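Local coordinates for ribonucleotide monophosphatase NagD (Escherichia coli, PDB 2C4N), which probably removes phosphate from a broad range of nucleotides, polyphosphate and glucose 1-phosphate, using magnesium or another divalent metal ion as cofactor, at residues V67-T70 against S71-T75. Residues are numbered along the deposited sequence; the frame is centred on the assembly and turned at random.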
ATOM      1  N   VAL A  67       0.659 -15.180  35.373  1.00 19.85           N
ATOM      2  CA  VAL A  67      -0.265 -14.203  34.818  1.00 18.82           C
ATOM      3  C   VAL A  67       0.178 -13.626  33.484  1.00 16.78           C
ATOM      4  O   VAL A  67      -0.654 -13.127  32.730  1.00 17.25           O
ATOM      5  CB  VAL A  67      -0.544 -13.028  35.798  1.00 23.43           C
ATOM      6  CG1 VAL A  67      -1.144 -13.560  37.080  1.00 26.54           C
ATOM      7  CG2 VAL A  67       0.732 -12.237  36.072  1.00 23.01           C
ATOM      8  N   PHE A  68       1.469 -13.712  33.168  1.00 15.90           N
ATOM      9  CA  PHE A  68       1.957 -13.156  31.908  1.00 16.87           C
ATOM     10  C   PHE A  68       1.610 -13.959  30.663  1.00 17.02           C
ATOM     11  O   PHE A  68       1.608 -15.189  30.672  1.00 15.88           O
ATOM     12  CB  PHE A  68       3.476 -12.947  31.961  1.00 17.67           C
ATOM     13  CG  PHE A  68       3.904 -11.939  32.976  1.00 17.70           C
ATOM     14  CD1 PHE A  68       4.335 -12.339  34.241  1.00 16.71           C
ATOM     15  CD2 PHE A  68       3.808 -10.577  32.696  1.00 16.99           C
ATOM     16  CE1 PHE A  68       4.658 -11.392  35.213  1.00 16.17           C
ATOM     17  CE2 PHE A  68       4.128  -9.629  33.660  1.00 18.21           C
ATOM     18  CZ  PHE A  68       4.553 -10.037  34.922  1.00 16.06           C
ATOM     19  N   TYR A  69       1.308 -13.243  29.585  1.00 17.44           N
ATOM     20  CA  TYR A  69       0.990 -13.876  28.312  1.00 17.09           C
ATOM     21  C   TYR A  69       1.594 -12.994  27.228  1.00 16.81           C
ATOM     22  O   TYR A  69       1.196 -11.843  27.061  1.00 17.85           O
ATOM     23  CB  TYR A  69      -0.528 -13.989  28.125  1.00 16.08           C
ATOM     24  CG  TYR A  69      -0.938 -15.025  27.105  1.00 16.95           C
ATOM     25  CD1 TYR A  69      -0.493 -16.343  27.210  1.00 18.07           C
ATOM     26  CD2 TYR A  69      -1.773 -14.693  26.036  1.00 17.16           C
ATOM     27  CE1 TYR A  69      -0.869 -17.313  26.275  1.00 17.23           C
ATOM     28  CE2 TYR A  69      -2.155 -15.652  25.096  1.00 18.11           C
ATOM     29  CZ  TYR A  69      -1.700 -16.958  25.220  1.00 18.89           C
ATOM     30  OH  TYR A  69      -2.074 -17.910  24.294  1.00 18.66           O
ATOM     31  N   THR A  70       2.573 -13.530  26.508  1.00 16.00           N
ATOM     32  CA  THR A  70       3.242 -12.782  25.452  1.00 15.29           C
ATOM     33  C   THR A  70       2.841 -13.317  24.085  1.00 15.30           C
ATOM     34  O   THR A  70       2.219 -14.374  23.978  1.00 14.42           O
ATOM     35  CB  THR A  70       4.765 -12.923  25.559  1.00 17.45           C
ATOM     36  OG1 THR A  70       5.139 -14.248  25.165  1.00 15.47           O
ATOM     37  CG2 THR A  70       5.227 -12.685  26.994  1.00 17.66           C
ATOM     38  N   SER A  71       3.216 -12.587  23.038  1.00 18.30           N
ATOM     39  CA  SER A  71       2.903 -13.013  21.682  1.00 18.07           C
ATOM     40  C   SER A  71       3.643 -14.303  21.341  1.00 17.44           C
ATOM     41  O   SER A  71       3.264 -15.001  20.407  1.00 17.94           O
ATOM     42  CB  SER A  71       3.271 -11.921  20.671  1.00 15.86           C
ATOM     43  OG  SER A  71       4.645 -11.597  20.737  1.00 17.52           O
ATOM     44  N   ALA A  72       4.700 -14.615  22.092  1.00 16.00           N
ATOM     45  CA  ALA A  72       5.464 -15.841  21.846  1.00 17.73           C
ATOM     46  C   ALA A  72       4.674 -17.026  22.383  1.00 16.78           C
ATOM     47  O   ALA A  72       4.573 -18.067  21.741  1.00 16.91           O
ATOM     48  CB  ALA A  72       6.845 -15.764  22.516  1.00 17.77           C
ATOM     49  N   MET A  73       4.115 -16.855  23.572  1.00 16.10           N
ATOM     50  CA  MET A  73       3.298 -17.892  24.192  1.00 16.42           C
ATOM     51  C   MET A  73       2.050 -18.115  23.347  1.00 15.44           C
ATOM     52  O   MET A  73       1.642 -19.247  23.111  1.00 16.40           O
ATOM     53  CB  MET A  73       2.900 -17.462  25.606  1.00 17.00           C
ATOM     54  CG  MET A  73       4.087 -17.245  26.535  1.00 20.32           C
ATOM     55  SD  MET A  73       3.562 -16.606  28.123  1.00 20.30           S
ATOM     56  CE  MET A  73       5.135 -16.355  28.955  1.00 24.17           C
ATOM     57  N   ALA A  74       1.451 -17.017  22.900  1.00 15.08           N
ATOM     58  CA  ALA A  74       0.248 -17.073  22.076  1.00 13.96           C
ATOM     59  C   ALA A  74       0.528 -17.772  20.755  1.00 14.26           C
ATOM     60  O   ALA A  74      -0.301 -18.536  20.261  1.00 13.23           O
ATOM     61  CB  ALA A  74      -0.286 -15.660  21.826  1.00 15.74           C
ATOM     62  N   THR A  75       1.704 -17.520  20.187  1.00 13.75           N
ATOM     63  CA  THR A  75       2.084 -18.152  18.925  1.00 15.29           C
ATOM     64  C   THR A  75       2.246 -19.657  19.131  1.00 15.30           C
ATOM     65  O   THR A  75       1.818 -20.456  18.302  1.00 14.12           O
ATOM     66  CB  THR A  75       3.400 -17.563  18.380  1.00 17.38           C
ATOM     67  OG1 THR A  75       3.200 -16.183  18.043  1.00 17.95           O
ATOM     68  CG2 THR A  75       3.860 -18.332  17.148  1.00 16.15           C
TER
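Thr-70 runs straight into Ser-71, where strand 68-70, at the edge of the parallel core sheet of this HAD-type hydrolase, gives way at 75° between short axes to helix 71-80, which leads toward the second sheet, consistent with the inserted cap domain of the NagD family. The first helical turn closes through Ala-74 N to Thr-70 O, a 3.0 Å hydrogen bond. Thr-70 is the N-cap: with chi1 72°, OG1 sits between its own backbone N and carbonyl carbon and faces the first turn. OG1 of Thr-70 accepts from Met-73 N at 3.2 Å, nearly straight (165°), and from Ala-72 N weakly, at a bent angle; Thr-70 and Met-73 form a capping box. The extended Met-73 chain doubles back along the strand, its SD taking a weak bond from Thr-70 N at 3.6 Å and lying obliquely off the Tyr-69 ring, a Met-aromatic contact. Across that ring, CE1 meets Met-73 CB and CE2 meets Ala-74 CB, each at 3.8 Å, while OH bonds Asp-77. A leucine in place of Tyr-69 has no hydroxyl or ring, and would probably leave Asp-77 without this partner and Ala-74 less covered. The buried Thr-70 hydroxyl oxygen thus caps the helix start, close to Thr-42, a probable substrate-binding residue.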